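Local atomic coordinates of tautomerase domain-containing protein (Gammaproteobacteria bacterium SG8_31, PDB entry 7M59), a protein that belongs to the tautomerase superfamily and, as a short beta-alpha-beta chain, assembles with five further chains into a hexamer. Residues P1-D6 against E21-A26; C5-G10 against E14-M19; R25-H28 against G32-V35. All coordinates share one frame; numbering follows the deposited sequence.

Contact 1: residues P1-D6 against E21-A26; sequences PVIQCD and EAITRA
This is a small, wholly apolar contact in the buried core, where Ile23 on helix 13-31 packs against Ile3 and Cys5 of strand 2-8, spanning the two. Its two branches divide the work. The methyl CG2 of Ile23 meets CG2 of Ile3 at 3.8 Å, the two side chains slanting across each other, while the longer branch reaches along the strand and brings CD1 of Ile23 to 3.6 Å from SG of Cys5. That reach depends on an extended outer torsion: CD1 lies anti to CA (chi2 172°), carrying the methyl well clear of the helix backbone. Strand and helix are the first two elements of the beta-alpha-beta unit on which the tautomerase fold is built, and strand 39-45, parallel to 2-8, completes it; Val40 of that strand touches both Cys5 and Ile23. Ile3 and Cys5 project from the same side of the strand, two residues apart. Nothing polar crosses between the segments, and their backbones stay well apart, 8.2 Å from CA of Ile3 to CA of Ile23. Strand 2-8 also pairs antiparallel with a strand of the second subunit, whose Ile3 packs on both Ile3 and Cys5.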
loop_
_atom_site.group_PDB
_atom_site.type_symbol
_atom_site.label_atom_id
_atom_site.label_comp_id
_atom_site.label_asym_id
_atom_site.label_seq_id
_atom_site.Cartn_x
_atom_site.Cartn_y
_atom_site.Cartn_z
ATOM N N PRO A 1 -2.378 1.685 14.307
ATOM C CA PRO A 1 -2.755 1.749 12.883
ATOM C C PRO A 1 -1.590 2.202 12.028
ATOM O O PRO A 1 -0.653 2.811 12.547
ATOM C CB PRO A 1 -3.871 2.798 12.854
ATOM C CG PRO A 1 -3.565 3.677 14.048
ATOM C CD PRO A 1 -3.070 2.721 15.099
ATOM N N VAL A 2 -1.644 1.916 10.732
ATOM C CA VAL A 2 -0.637 2.384 9.786
ATOM C C VAL A 2 -1.291 3.434 8.902
ATOM O O VAL A 2 -2.366 3.190 8.340
ATOM C CB VAL A 2 -0.071 1.226 8.947
ATOM C CG1 VAL A 2 0.977 1.747 7.943
ATOM C CG2 VAL A 2 0.539 0.167 9.857
ATOM N N ILE A 3 -0.658 4.604 8.797
ATOM C CA ILE A 3 -1.131 5.691 7.939
ATOM C C ILE A 3 -0.048 5.934 6.900
ATOM O O ILE A 3 1.025 6.447 7.235
ATOM C CB ILE A 3 -1.426 6.985 8.719
ATOM C CG1 ILE A 3 -2.159 6.703 10.049
ATOM C CG2 ILE A 3 -2.201 7.971 7.824
ATOM C CD1 ILE A 3 -3.576 6.146 9.875
ATOM N N GLN A 4 -0.306 5.542 5.654
ATOM C CA GLN A 4 0.641 5.757 4.566
ATOM C C GLN A 4 0.249 7.021 3.822
ATOM O O GLN A 4 -0.920 7.197 3.470
ATOM C CB GLN A 4 0.674 4.577 3.597
ATOM C CG GLN A 4 1.166 3.291 4.234
ATOM C CD GLN A 4 0.942 2.109 3.324
ATOM O OE1 GLN A 4 1.742 1.845 2.415
ATOM N NE2 GLN A 4 -0.156 1.394 3.546
ATOM N N CYS A 5 1.227 7.881 3.575
ATOM C CA CYS A 5 0.996 9.186 2.958
ATOM C C CYS A 5 1.849 9.266 1.704
ATOM O O CYS A 5 3.066 9.446 1.795
ATOM C CB CYS A 5 1.353 10.317 3.920
ATOM S SG CYS A 5 0.578 10.182 5.528
ATOM N N ASP A 6 1.228 9.111 0.535
ATOM C CA ASP A 6 1.932 9.272 -0.736
ATOM C C ASP A 6 1.708 10.701 -1.208
ATOM O O ASP A 6 0.627 11.045 -1.706
ATOM C CB ASP A 6 1.447 8.263 -1.769
ATOM C CG ASP A 6 2.007 6.878 -1.533
ATOM O OD1 ASP A 6 3.160 6.615 -1.957
ATOM O OD2 ASP A 6 1.280 6.063 -0.943
ATOM N N GLU A 21 2.934 14.691 12.579
ATOM C CA GLU A 21 2.438 14.958 13.925
ATOM C C GLU A 21 0.948 15.271 13.922
ATOM O O GLU A 21 0.202 14.780 14.777
ATOM C CB GLU A 21 3.237 16.105 14.546
ATOM C CG GLU A 21 4.663 15.704 14.858
ATOM C CD GLU A 21 5.519 16.855 15.358
ATOM O OE1 GLU A 21 5.026 18.004 15.373
ATOM O OE2 GLU A 21 6.692 16.603 15.709
ATOM N N ALA A 22 0.492 16.080 12.965
ATOM C CA ALA A 22 -0.924 16.429 12.905
ATOM C C ALA A 22 -1.785 15.208 12.599
ATOM O O ALA A 22 -2.882 15.063 13.148
ATOM C CB ALA A 22 -1.147 17.516 11.859
ATOM N N ILE A 23 -1.304 14.321 11.725
ATOM C CA ILE A 23 -2.042 13.087 11.455
ATOM C C ILE A 23 -2.077 12.202 12.692
ATOM O O ILE A 23 -3.105 11.590 13.004
ATOM C CB ILE A 23 -1.437 12.354 10.242
ATOM C CG1 ILE A 23 -1.791 13.108 8.961
ATOM C CG2 ILE A 23 -1.952 10.914 10.181
ATOM C CD1 ILE A 23 -1.078 12.595 7.697
ATOM N N THR A 24 -0.956 12.114 13.414
ATOM C CA THR A 24 -0.919 11.306 14.629
ATOM C C THR A 24 -1.957 11.797 15.634
ATOM O O THR A 24 -2.725 11.003 16.192
ATOM C CB THR A 24 0.491 11.336 15.227
ATOM O OG1 THR A 24 1.426 10.842 14.255
ATOM C CG2 THR A 24 0.575 10.470 16.493
ATOM N N ARG A 25 -2.007 13.115 15.856
ATOM C CA ARG A 25 -3.014 13.683 16.751
ATOM C C ARG A 25 -4.426 13.443 16.229
ATOM O O ARG A 25 -5.321 13.068 16.998
ATOM C CB ARG A 25 -2.772 15.184 16.935
ATOM C CG ARG A 25 -1.537 15.528 17.751
ATOM C CD ARG A 25 -1.535 17.005 18.129
ATOM N NE ARG A 25 -1.564 17.870 16.952
ATOM C CZ ARG A 25 -0.481 18.249 16.277
ATOM N NH1 ARG A 25 0.722 17.845 16.662
ATOM N NH2 ARG A 25 -0.602 19.038 15.217
ATOM N N ALA A 26 -4.645 13.652 14.925
ATOM C CA ALA A 26 -5.975 13.454 14.351
ATOM C C ALA A 26 -6.457 12.020 14.538
ATOM O O ALA A 26 -7.609 11.789 14.923
ATOM C CB ALA A 26 -5.978 13.827 12.867
#

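Contact 2: residues C5-G10 against E14-M19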
loop_
_atom_site.group_PDB
_atom_site.type_symbol
_atom_site.label_atom_id
_atom_site.label_comp_id
_atom_site.label_asym_id
_atom_site.label_seq_id
_atom_site.Cartn_x
_atom_site.Cartn_y
_atom_site.Cartn_z
ATOM N N CYS A 5 1.227 7.881 3.575
ATOM C CA CYS A 5 0.996 9.186 2.958
ATOM C C CYS A 5 1.849 9.266 1.704
ATOM O O CYS A 5 3.066 9.446 1.795
ATOM C CB CYS A 5 1.353 10.317 3.920
ATOM S SG CYS A 5 0.578 10.182 5.528
ATOM N N ASP A 6 1.228 9.111 0.535
ATOM C CA ASP A 6 1.932 9.272 -0.736
ATOM C C ASP A 6 1.708 10.701 -1.208
ATOM O O ASP A 6 0.627 11.045 -1.706
ATOM C CB ASP A 6 1.447 8.263 -1.769
ATOM C CG ASP A 6 2.007 6.878 -1.533
ATOM O OD1 ASP A 6 3.160 6.615 -1.957
ATOM O OD2 ASP A 6 1.280 6.063 -0.943
ATOM N N ILE A 7 2.741 11.531 -1.056
ATOM C CA ILE A 7 2.651 12.961 -1.323
ATOM C C ILE A 7 3.637 13.334 -2.423
ATOM O O ILE A 7 4.577 12.599 -2.731
ATOM C CB ILE A 7 2.908 13.790 -0.048
ATOM C CG1 ILE A 7 4.383 13.697 0.364
ATOM C CG2 ILE A 7 1.995 13.319 1.077
ATOM C CD1 ILE A 7 4.726 14.567 1.598
ATOM N N ARG A 8 3.416 14.497 -3.024
ATOM C CA ARG A 8 4.346 14.969 -4.042
ATOM C C ARG A 8 5.600 15.543 -3.387
ATOM O O ARG A 8 5.534 16.163 -2.323
ATOM C CB ARG A 8 3.673 16.006 -4.942
ATOM C CG ARG A 8 2.726 15.382 -5.985
ATOM C CD ARG A 8 1.832 16.443 -6.636
ATOM N NE ARG A 8 1.050 17.086 -5.592
ATOM C CZ ARG A 8 0.804 18.387 -5.497
ATOM N NH1 ARG A 8 1.253 19.240 -6.416
ATOM N NH2 ARG A 8 0.103 18.831 -4.463
ATOM N N GLN A 9 6.743 15.316 -4.035
ATOM C CA GLN A 9 8.034 15.790 -3.554
ATOM C C GLN A 9 8.067 17.318 -3.518
ATOM O O GLN A 9 7.294 17.995 -4.197
ATOM C CB GLN A 9 9.153 15.276 -4.465
ATOM C CG GLN A 9 9.000 15.780 -5.895
ATOM C CD GLN A 9 9.920 15.094 -6.892
ATOM O OE1 GLN A 9 10.553 14.083 -6.585
ATOM N NE2 GLN A 9 9.996 15.645 -8.099
ATOM N N GLY A 10 8.981 17.860 -2.716
ATOM C CA GLY A 10 9.224 19.298 -2.698
ATOM C C GLY A 10 8.945 19.987 -1.381
ATOM O O GLY A 10 9.254 21.184 -1.248
ATOM N N GLU A 14 10.462 20.207 7.728
ATOM C CA GLU A 14 9.571 20.718 8.761
ATOM C C GLU A 14 8.108 20.514 8.385
ATOM O O GLU A 14 7.285 20.182 9.245
ATOM C CB GLU A 14 9.863 22.199 9.016
ATOM C CG GLU A 14 11.215 22.469 9.678
ATOM C CD GLU A 14 12.399 22.229 8.750
ATOM O OE1 GLU A 14 13.488 21.882 9.255
ATOM O OE2 GLU A 14 12.241 22.373 7.518
ATOM N N GLN A 15 7.765 20.716 7.108
ATOM C CA GLN A 15 6.389 20.495 6.662
ATOM C C GLN A 15 5.981 19.035 6.818
ATOM O O GLN A 15 4.869 18.740 7.271
ATOM C CB GLN A 15 6.227 20.914 5.205
ATOM C CG GLN A 15 6.249 22.410 4.943
ATOM C CD GLN A 15 6.150 22.685 3.463
ATOM O OE1 GLN A 15 7.094 22.441 2.714
ATOM N NE2 GLN A 15 4.989 23.152 3.023
ATOM N N LYS A 16 6.858 18.109 6.421
ATOM C CA LYS A 16 6.528 16.688 6.509
ATOM C C LYS A 16 6.399 16.235 7.960
ATOM O O LYS A 16 5.513 15.436 8.288
ATOM C CB LYS A 16 7.580 15.865 5.758
ATOM C CG LYS A 16 7.489 16.038 4.244
ATOM C CD LYS A 16 8.506 15.188 3.506
ATOM C CE LYS A 16 9.903 15.817 3.566
ATOM N NZ LYS A 16 10.890 15.037 2.767
ATOM N N GLN A 17 7.258 16.740 8.851
ATOM C CA GLN A 17 7.122 16.388 10.263
ATOM C C GLN A 17 5.843 16.972 10.851
ATOM O O GLN A 17 5.148 16.307 11.632
ATOM C CB GLN A 17 8.353 16.857 11.048
ATOM C CG GLN A 17 8.304 16.560 12.553
ATOM C CD GLN A 17 8.229 15.074 12.881
ATOM O OE1 GLN A 17 8.523 14.221 12.042
ATOM N NE2 GLN A 17 7.839 14.758 14.112
ATOM N N ALA A 18 5.515 18.215 10.486
ATOM C CA ALA A 18 4.251 18.806 10.910
ATOM C C ALA A 18 3.070 17.966 10.450
ATOM O O ALA A 18 2.110 17.765 11.203
ATOM C CB ALA A 18 4.127 20.228 10.364
ATOM N N MET A 19 3.124 17.467 9.215
ATOM C CA MET A 19 2.043 16.620 8.721
ATOM C C MET A 19 1.945 15.335 9.527
ATOM O O MET A 19 0.847 14.914 9.910
ATOM C CB MET A 19 2.248 16.300 7.240
ATOM C CG MET A 19 1.095 15.492 6.649
ATOM S SD MET A 19 1.424 14.864 4.995
ATOM C CE MET A 19 2.680 13.626 5.296
#
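Met19 lays the end of its side chain over Cys5 and Ile7, the methyl CE coming to 3.8 Å from CB of Cys5 while the sulfur SD lies 4.3 Å from CG2 of Ile7. The contact belongs to the beta-alpha-beta unit of the tautomerase fold, at the end where strand 2-8 runs out and helix 13-31 sets off back across the sheet; the local axes of 5-8 and 14-19 make an angle of 151° and come no closer than 12.0 Å. Long side chains have to bridge that gap. Met19 is extended through its first two torsions, with CG anti to the backbone N (chi1 -176°), and bends only at the last, where chi3 of 69° turns CE toward Cys5. The meeting groups are aliphatic or sulfur-bearing, the thiol of Cys5 and the thioether of Met19, without a hydrogen bond between the segments. Ile42 of strand 39-45 touches Ile7, Lys16 and Met19 alike and so extends this apolar patch. Lys16 contributes its stem alone: its ammonium NZ forms a salt bridge with Glu44 and a hydrogen bond with His49 of the fourth subunit. The outer methyl CD1 of Ile7 rests 4.1 Å from CG of Lys16, the two chains crossing at a slant.

Contact 3: residues R25-H28 against G32-V35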
loop_
_atom_site.group_PDB
_atom_site.type_symbol
_atom_site.label_atom_id
_atom_site.label_comp_id
_atom_site.label_asym_id
_atom_site.label_seq_id
_atom_site.Cartn_x
_atom_site.Cartn_y
_atom_site.Cartn_z
ATOM N N ARG A 25 -2.007 13.115 15.856
ATOM C CA ARG A 25 -3.014 13.683 16.751
ATOM C C ARG A 25 -4.426 13.443 16.229
ATOM O O ARG A 25 -5.321 13.068 16.998
ATOM C CB ARG A 25 -2.772 15.184 16.935
ATOM C CG ARG A 25 -1.537 15.528 17.751
ATOM C CD ARG A 25 -1.535 17.005 18.129
ATOM N NE ARG A 25 -1.564 17.870 16.952
ATOM C CZ ARG A 25 -0.481 18.249 16.277
ATOM N NH1 ARG A 25 0.722 17.845 16.662
ATOM N NH2 ARG A 25 -0.602 19.038 15.217
ATOM N N ALA A 26 -4.645 13.652 14.925
ATOM C CA ALA A 26 -5.975 13.454 14.351
ATOM C C ALA A 26 -6.457 12.020 14.538
ATOM O O ALA A 26 -7.609 11.789 14.923
ATOM C CB ALA A 26 -5.978 13.827 12.867
ATOM N N VAL A 27 -5.595 11.040 14.256
ATOM C CA VAL A 27 -6.003 9.646 14.405
ATOM C C VAL A 27 -6.271 9.324 15.872
ATOM O O VAL A 27 -7.291 8.715 16.214
ATOM C CB VAL A 27 -4.941 8.716 13.791
ATOM C CG1 VAL A 27 -5.223 7.253 14.136
ATOM C CG2 VAL A 27 -4.913 8.927 12.284
ATOM N N HIS A 28 -5.364 9.737 16.761
ATOM C CA HIS A 28 -5.554 9.509 18.193
ATOM C C HIS A 28 -6.885 10.081 18.678
ATOM O O HIS A 28 -7.642 9.410 19.389
ATOM C CB HIS A 28 -4.382 10.124 18.963
ATOM C CG HIS A 28 -4.531 10.067 20.453
ATOM N ND1 HIS A 28 -4.831 8.907 21.136
ATOM C CD2 HIS A 28 -4.403 11.035 21.392
ATOM C CE1 HIS A 28 -4.886 9.165 22.432
ATOM N NE2 HIS A 28 -4.630 10.447 22.613
ATOM N N GLY A 32 -9.466 7.009 18.767
ATOM C CA GLY A 32 -9.016 6.455 20.026
ATOM C C GLY A 32 -7.867 5.484 19.924
ATOM O O GLY A 32 -7.649 4.695 20.845
ATOM N N ALA A 33 -7.129 5.502 18.820
ATOM C CA ALA A 33 -5.917 4.707 18.737
ATOM C C ALA A 33 -4.877 5.299 19.679
ATOM O O ALA A 33 -4.616 6.508 19.623
ATOM C CB ALA A 33 -5.384 4.690 17.304
ATOM N N PRO A 34 -4.285 4.503 20.565
ATOM C CA PRO A 34 -3.196 5.032 21.391
ATOM C C PRO A 34 -2.057 5.507 20.512
ATOM O O PRO A 34 -1.754 4.907 19.479
ATOM C CB PRO A 34 -2.783 3.843 22.267
ATOM C CG PRO A 34 -3.614 2.701 21.869
ATOM C CD PRO A 34 -4.719 3.159 20.982
ATOM N N VAL A 35 -1.434 6.611 20.926
ATOM C CA VAL A 35 -0.316 7.154 20.160
ATOM C C VAL A 35 0.750 6.087 19.949
ATOM O O VAL A 35 1.363 6.005 18.878
ATOM C CB VAL A 35 0.249 8.401 20.863
ATOM C CG1 VAL A 35 1.531 8.868 20.188
ATOM C CG2 VAL A 35 -0.796 9.504 20.873
#
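Just past the end of helix 13-31, Gly32 takes a positive phi of 74°, which turns the backbone out of the helix and folds segment 32-35 back beside the last turns. It is a glycine-terminated helix C-terminus, leading into the connection to strand 39-45 in the beta-alpha-beta unit. One weak bond still follows the helical pattern, from N of Gly32 to O of His28 at 3.1 Å, well bent. The firmer link is made by a side chain: ND1 of His28 donates to O of Ala33 at 2.8 Å, with an angle of 157° at the hydrogen. The acceptor lies close to the imidazole plane, whereas the donor stands 35° off the plane of the carbonyl. With CG anti to the backbone N, the ring swings toward the returning chain, where the bond to Ala33 and the packing of Val35 would limit its rotation. On the inner side Val27 CG1 lies 4.1 Å from CB of Ala33, and Pro1 packs against both residues. Ala33 and Pro34 also pack on Arg11 and Arg8 of the second subunit, respectively. Over one face of the His28 ring sits Val35, its CG2 in a CH-pi contact 4.0 Å from the ring centroid and closest to the CG end.

In the fold
Contacts 1 and 2 are successive stretches of one interface, strand 2-8 against helix 13-31, and share Cys5, which meets Ile23 in the first and Met19 in the second. Both are buried and apolar, joined without a hydrogen bond. Contact 3 lies farther out, about 16 Å from the chain centre to its own centre, is partly exposed, and relies on a side-chain hydrogen bond, a weak backbone one and a CH-pi contact to fold the connection back on the helix. It still reaches the core: Pro1 and Ile3 of contact 1 pack on Val27, and Pro1 also on Ala33. Contacts 2 and 3 use distant turns of the same helix without touching, yet all three border the second subunit.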